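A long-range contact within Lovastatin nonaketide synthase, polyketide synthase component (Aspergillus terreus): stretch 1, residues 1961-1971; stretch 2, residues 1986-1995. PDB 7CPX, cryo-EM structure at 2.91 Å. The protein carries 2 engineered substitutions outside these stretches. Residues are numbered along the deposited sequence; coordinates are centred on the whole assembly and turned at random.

Stretch 1, residues 1961-1971: VTDSILVLNPP
Stretch 2 1986-1995: GLQVHLATTS

The two stretches form a pair of neighbouring parallel β-strands, joined by a regular ladder of backbone hydrogen bonds and by side chains packed on both faces of the sheet, with 760 Å² buried in total. The strand from Ser 1964 to Leu 1968 runs at 23° to the strand that begins at Gln 1988, the axes approaching to 4.7 Å. The register pairs Ser 1964 with Gln 1988, Ile 1965 with Val 1989, Leu 1966 with His 1990, Val 1967 with Leu 1991 and Leu 1968 with Ala 1992, at CA-CA distances of 4.4, 5.1, 4.6, 5.2 and 4.7 Å. Strand phi/psi values are extended, from -155/141 at Ser 1964 to -103/130 at Leu 1968, and from -73/102 at Gln 1988 to -125/132 at Ala 1992.

As in any parallel pair, alternate residues of each strand supply the bonds. Gln 1988 N donates to Asp 1963 O (3.3 Å), Ile 1965 N to Gln 1988 O (2.9 Å), His 1990 N to Ile 1965 O (2.9 Å), Val 1967 N to His 1990 O (2.9 Å) and Ala 1992 N to Val 1967 O (2.9 Å). The last rung, Asn 1969 N to Ala 1992 O, is very short at 2.3 Å. There Asn 1969 leaves the extended conformation with phi/psi 45/55, and Pro 1970, lacking an amide hydrogen, follows.

One face carries Ser 1964, Leu 1966, Leu 1968, Gln 1988, His 1990 and Ala 1992. It begins polar: Ser 1964 (chi1 t) donates from OG to Gln 1988 O at 3.0 Å, and its OG also lies 3.1 Å from His 1990 NE2, near the ring plane. Gln 1988 NE2 donates to that same His 1990 NE2 (3.1 Å); the imidazole has chi1 m and chi2 -82°. Further along, the face becomes apolar. Leu 1966 and Leu 1968, both t,p, bring their CD1 atoms to 4.0 and 3.8 Å from Ala 1992 CB, so the small methyl is in contact with two leucines.

The other face is aliphatic. Ile 1965 (p,t) places CG1 3.9 Å from Val 1989 CG2 and CG2 3.9 Å from Leu 1987 CD2; Leu 1987 (t,p) starts sideways, but its end reaches stretch 1, with CD1 3.2 Å from Thr 1962 O. Val 1967 (t) sets CG2 4.1 Å from Val 1989 CG1 (chi1 t). Leu 1991 (m,t) brings CD2 to 4.4 Å from Val 1967 CB and 4.3 Å from Pro 1970 CG, extending the apolar packing past the strand.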

ATOM      1  N   VAL A1961     -11.289 -47.598  17.161  1.00126.25           N
ATOM      2  CA  VAL A1961     -11.228 -48.846  16.413  1.00126.25           C
ATOM      3  C   VAL A1961     -11.427 -48.568  14.930  1.00126.25           C
ATOM      4  O   VAL A1961     -12.241 -47.725  14.552  1.00126.25           O
ATOM      5  CB  VAL A1961     -12.273 -49.855  16.922  1.00126.25           C
ATOM      6  CG1 VAL A1961     -13.684 -49.359  16.625  1.00126.25           C
ATOM      7  CG2 VAL A1961     -12.038 -51.223  16.299  1.00126.25           C
ATOM      8  N   THR A1962     -10.679 -49.281  14.091  1.00124.95           N
ATOM      9  CA  THR A1962     -10.781 -49.113  12.649  1.00124.95           C
ATOM     10  C   THR A1962     -10.512 -50.446  11.967  1.00124.95           C
ATOM     11  O   THR A1962      -9.826 -51.317  12.508  1.00124.95           O
ATOM     12  CB  THR A1962      -9.801 -48.054  12.128  1.00124.95           C
ATOM     13  OG1 THR A1962      -8.464 -48.410  12.503  1.00124.95           O
ATOM     14  CG2 THR A1962     -10.138 -46.683  12.692  1.00124.95           C
ATOM     15  N   ASP A1963     -11.068 -50.590  10.764  1.00126.47           N
ATOM     16  CA  ASP A1963     -10.806 -51.746   9.919  1.00126.47           C
ATOM     17  C   ASP A1963      -9.759 -51.473   8.850  1.00126.47           C
ATOM     18  O   ASP A1963      -9.163 -52.424   8.333  1.00126.47           O
ATOM     19  CB  ASP A1963     -12.100 -52.213   9.244  1.00126.47           C
ATOM     20  CG  ASP A1963     -13.186 -52.561  10.242  1.00126.47           C
ATOM     21  OD1 ASP A1963     -12.847 -52.972  11.372  1.00126.47           O
ATOM     22  OD2 ASP A1963     -14.379 -52.425   9.898  1.00126.47           O
ATOM     23  N   SER A1964      -9.521 -50.207   8.509  1.00121.41           N
ATOM     24  CA  SER A1964      -8.489 -49.847   7.549  1.00121.41           C
ATOM     25  C   SER A1964      -8.037 -48.419   7.821  1.00121.41           C
ATOM     26  O   SER A1964      -8.855 -47.551   8.136  1.00121.41           O
ATOM     27  CB  SER A1964      -8.993 -49.978   6.109  1.00121.41           C
ATOM     28  OG  SER A1964      -7.989 -49.600   5.183  1.00121.41           O
ATOM     29  N   ILE A1965      -6.729 -48.189   7.695  1.00119.79           N
ATOM     30  CA  ILE A1965      -6.137 -46.874   7.911  1.00119.79           C
ATOM     31  C   ILE A1965      -5.144 -46.586   6.794  1.00119.79           C
ATOM     32  O   ILE A1965      -4.689 -47.487   6.084  1.00119.79           O
ATOM     33  CB  ILE A1965      -5.434 -46.761   9.283  1.00119.79           C
ATOM     34  CG1 ILE A1965      -4.175 -47.633   9.326  1.00119.79           C
ATOM     35  CG2 ILE A1965      -6.389 -47.156  10.394  1.00119.79           C
ATOM     36  CD1 ILE A1965      -3.408 -47.526  10.620  1.00119.79           C
ATOM     37  N   LEU A1966      -4.801 -45.308   6.657  1.00115.70           N
ATOM     38  CA  LEU A1966      -3.822 -44.847   5.683  1.00115.70           C
ATOM     39  C   LEU A1966      -2.730 -44.076   6.407  1.00115.70           C
ATOM     40  O   LEU A1966      -3.026 -43.225   7.251  1.00115.70           O
ATOM     41  CB  LEU A1966      -4.478 -43.961   4.622  1.00115.70           C
ATOM     42  CG  LEU A1966      -3.539 -43.314   3.599  1.00115.70           C
ATOM     43  CD1 LEU A1966      -2.827 -44.368   2.774  1.00115.70           C
ATOM     44  CD2 LEU A1966      -4.307 -42.362   2.700  1.00115.70           C
ATOM     45  N   VAL A1967      -1.477 -44.374   6.076  1.00117.22           N
ATOM     46  CA  VAL A1967      -0.317 -43.698   6.644  1.00117.22           C
ATOM     47  C   VAL A1967       0.399 -42.987   5.507  1.00117.22           C
ATOM     48  O   VAL A1967       0.766 -43.618   4.507  1.00117.22           O
ATOM     49  CB  VAL A1967       0.626 -44.679   7.358  1.00117.22           C
ATOM     50  CG1 VAL A1967       1.742 -43.922   8.054  1.00117.22           C
ATOM     51  CG2 VAL A1967      -0.148 -45.528   8.350  1.00117.22           C
ATOM     52  N   LEU A1968       0.615 -41.686   5.670  1.00113.05           N
ATOM     53  CA  LEU A1968       1.116 -40.830   4.606  1.00113.05           C
ATOM     54  C   LEU A1968       2.597 -40.538   4.810  1.00113.05           C
ATOM     55  O   LEU A1968       3.014 -40.131   5.899  1.00113.05           O
ATOM     56  CB  LEU A1968       0.326 -39.521   4.552  1.00113.05           C
ATOM     57  CG  LEU A1968       0.835 -38.465   3.567  1.00113.05           C
ATOM     58  CD1 LEU A1968       0.924 -39.031   2.161  1.00113.05           C
ATOM     59  CD2 LEU A1968      -0.065 -37.242   3.592  1.00113.05           C
ATOM     60  N   ASN A1969       3.378 -40.749   3.754  1.00114.11           N
ATOM     61  CA  ASN A1969       4.807 -40.464   3.740  1.00114.11           C
ATOM     62  C   ASN A1969       5.524 -40.963   4.999  1.00114.11           C
ATOM     63  O   ASN A1969       6.190 -40.186   5.686  1.00114.11           O
ATOM     64  CB  ASN A1969       5.046 -38.973   3.552  1.00114.11           C
ATOM     65  CG  ASN A1969       6.498 -38.647   3.268  1.00114.11           C
ATOM     66  OD1 ASN A1969       7.273 -39.515   2.870  1.00114.11           O
ATOM     67  ND2 ASN A1969       6.873 -37.391   3.470  1.00114.11           N
ATOM     68  N   PRO A1970       5.404 -42.246   5.327  1.00117.76           N
ATOM     69  CA  PRO A1970       6.195 -42.800   6.419  1.00117.76           C
ATOM     70  C   PRO A1970       7.579 -43.186   5.934  1.00117.76           C
ATOM     71  O   PRO A1970       7.787 -43.391   4.728  1.00117.76           O
ATOM     72  CB  PRO A1970       5.386 -44.031   6.840  1.00117.76           C
ATOM     73  CG  PRO A1970       4.780 -44.496   5.569  1.00117.76           C
ATOM     74  CD  PRO A1970       4.483 -43.250   4.765  1.00117.76           C
ATOM     75  N   PRO A1971       8.555 -43.294   6.834  1.00119.84           N
ATOM     76  CA  PRO A1971       9.859 -43.829   6.430  1.00119.84           C
ATOM     77  C   PRO A1971       9.716 -45.225   5.839  1.00119.84           C
ATOM     78  O   PRO A1971       8.867 -46.015   6.253  1.00119.84           O
ATOM     79  CB  PRO A1971      10.654 -43.849   7.739  1.00119.84           C
ATOM     80  CG  PRO A1971      10.044 -42.774   8.562  1.00119.84           C
ATOM     81  CD  PRO A1971       8.590 -42.709   8.185  1.00119.84           C
ATOM     82  N   GLY A1986      -4.204 -57.399  12.332  1.00123.30           N
ATOM     83  CA  GLY A1986      -5.357 -57.521  11.463  1.00123.30           C
ATOM     84  C   GLY A1986      -6.001 -56.202  11.100  1.00123.30           C
ATOM     85  O   GLY A1986      -7.229 -56.128  11.001  1.00123.30           O
ATOM     86  N   LEU A1987      -5.204 -55.157  10.899  1.00123.22           N
ATOM     87  CA  LEU A1987      -5.693 -53.855  10.469  1.00123.22           C
ATOM     88  C   LEU A1987      -5.115 -53.539   9.097  1.00123.22           C
ATOM     89  O   LEU A1987      -3.894 -53.566   8.912  1.00123.22           O
ATOM     90  CB  LEU A1987      -5.315 -52.766  11.478  1.00123.22           C
ATOM     91  CG  LEU A1987      -5.729 -51.333  11.129  1.00123.22           C
ATOM     92  CD1 LEU A1987      -7.171 -51.286  10.665  1.00123.22           C
ATOM     93  CD2 LEU A1987      -5.536 -50.412  12.322  1.00123.22           C
ATOM     94  N   GLN A1988      -5.993 -53.239   8.143  1.00120.92           N
ATOM     95  CA  GLN A1988      -5.589 -53.003   6.760  1.00120.92           C
ATOM     96  C   GLN A1988      -4.893 -51.653   6.665  1.00120.92           C
ATOM     97  O   GLN A1988      -5.538 -50.603   6.643  1.00120.92           O
ATOM     98  CB  GLN A1988      -6.802 -53.065   5.840  1.00120.92           C
ATOM     99  CG  GLN A1988      -6.475 -52.900   4.369  1.00120.92           C
ATOM    100  CD  GLN A1988      -7.632 -53.291   3.471  1.00120.92           C
ATOM    101  OE1 GLN A1988      -7.926 -54.474   3.301  1.00120.92           O
ATOM    102  NE2 GLN A1988      -8.297 -52.298   2.895  1.00120.92           N
ATOM    103  N   VAL A1989      -3.567 -51.676   6.595  1.00119.12           N
ATOM    104  CA  VAL A1989      -2.755 -50.467   6.550  1.00119.12           C
ATOM    105  C   VAL A1989      -2.371 -50.188   5.105  1.00119.12           C
ATOM    106  O   VAL A1989      -1.829 -51.064   4.419  1.00119.12           O
ATOM    107  CB  VAL A1989      -1.502 -50.607   7.430  1.00119.12           C
ATOM    108  CG1 VAL A1989      -0.587 -49.412   7.240  1.00119.12           C
ATOM    109  CG2 VAL A1989      -1.894 -50.753   8.888  1.00119.12           C
ATOM    110  N   HIS A1990      -2.648 -48.973   4.645  1.00116.76           N
ATOM    111  CA  HIS A1990      -2.225 -48.507   3.335  1.00116.76           C
ATOM    112  C   HIS A1990      -1.085 -47.517   3.509  1.00116.76           C
ATOM    113  O   HIS A1990      -1.070 -46.739   4.467  1.00116.76           O
ATOM    114  CB  HIS A1990      -3.382 -47.847   2.581  1.00116.76           C
ATOM    115  CG  HIS A1990      -4.561 -48.743   2.377  1.00116.76           C
ATOM    116  ND1 HIS A1990      -4.627 -49.667   1.358  1.00116.76           N
ATOM    117  CD2 HIS A1990      -5.725 -48.854   3.061  1.00116.76           C
ATOM    118  CE1 HIS A1990      -5.779 -50.311   1.424  1.00116.76           C
ATOM    119  NE2 HIS A1990      -6.464 -49.837   2.448  1.00116.76           N
ATOM    120  N   LEU A1991      -0.122 -47.563   2.594  1.00117.59           N
ATOM    121  CA  LEU A1991       1.037 -46.683   2.624  1.00117.59           C
ATOM    122  C   LEU A1991       0.965 -45.713   1.456  1.00117.59           C
ATOM    123  O   LEU A1991       0.750 -46.128   0.312  1.00117.59           O
ATOM    124  CB  LEU A1991       2.339 -47.480   2.558  1.00117.59           C
ATOM    125  CG  LEU A1991       2.565 -48.539   3.636  1.00117.59           C
ATOM    126  CD1 LEU A1991       3.963 -49.113   3.507  1.00117.59           C
ATOM    127  CD2 LEU A1991       2.348 -47.963   5.023  1.00117.59           C
ATOM    128  N   ALA A1992       1.147 -44.429   1.744  1.00111.93           N
ATOM    129  CA  ALA A1992       1.222 -43.393   0.728  1.00111.93           C
ATOM    130  C   ALA A1992       2.523 -42.627   0.913  1.00111.93           C
ATOM    131  O   ALA A1992       2.863 -42.242   2.035  1.00111.93           O
ATOM    132  CB  ALA A1992       0.027 -42.443   0.816  1.00111.93           C
ATOM    133  N   THR A1993       3.249 -42.419  -0.181  1.00109.97           N
ATOM    134  CA  THR A1993       4.519 -41.712  -0.150  1.00109.97           C
ATOM    135  C   THR A1993       4.517 -40.613  -1.199  1.00109.97           C
ATOM    136  O   THR A1993       4.038 -40.811  -2.319  1.00109.97           O
ATOM    137  CB  THR A1993       5.700 -42.662  -0.396  1.00109.97           C
ATOM    138  OG1 THR A1993       6.929 -41.933  -0.304  1.00109.97           O
ATOM    139  CG2 THR A1993       5.597 -43.303  -1.771  1.00109.97           C
ATOM    140  N   THR A1994       5.054 -39.454  -0.827  1.00107.52           N
ATOM    141  CA  THR A1994       5.169 -38.314  -1.724  1.00107.52           C
ATOM    142  C   THR A1994       6.540 -38.228  -2.380  1.00107.52           C
ATOM    143  O   THR A1994       6.816 -37.259  -3.095  1.00107.52           O
ATOM    144  CB  THR A1994       4.876 -37.018  -0.967  1.00107.52           C
ATOM    145  OG1 THR A1994       5.824 -36.855   0.095  1.00107.52           O
ATOM    146  CG2 THR A1994       3.474 -37.049  -0.389  1.00107.52           C
ATOM    147  N   SER A1995       7.403 -39.212  -2.151  1.00108.04           N
ATOM    148  CA  SER A1995       8.734 -39.219  -2.741  1.00108.04           C
ATOM    149  C   SER A1995       8.654 -39.244  -4.263  1.00108.04           C
ATOM    150  O   SER A1995       7.965 -40.082  -4.845  1.00108.04           O
ATOM    151  CB  SER A1995       9.531 -40.422  -2.237  1.00108.04           C
ATOM    152  OG  SER A1995      10.835 -40.438  -2.788  1.00108.04           O
TER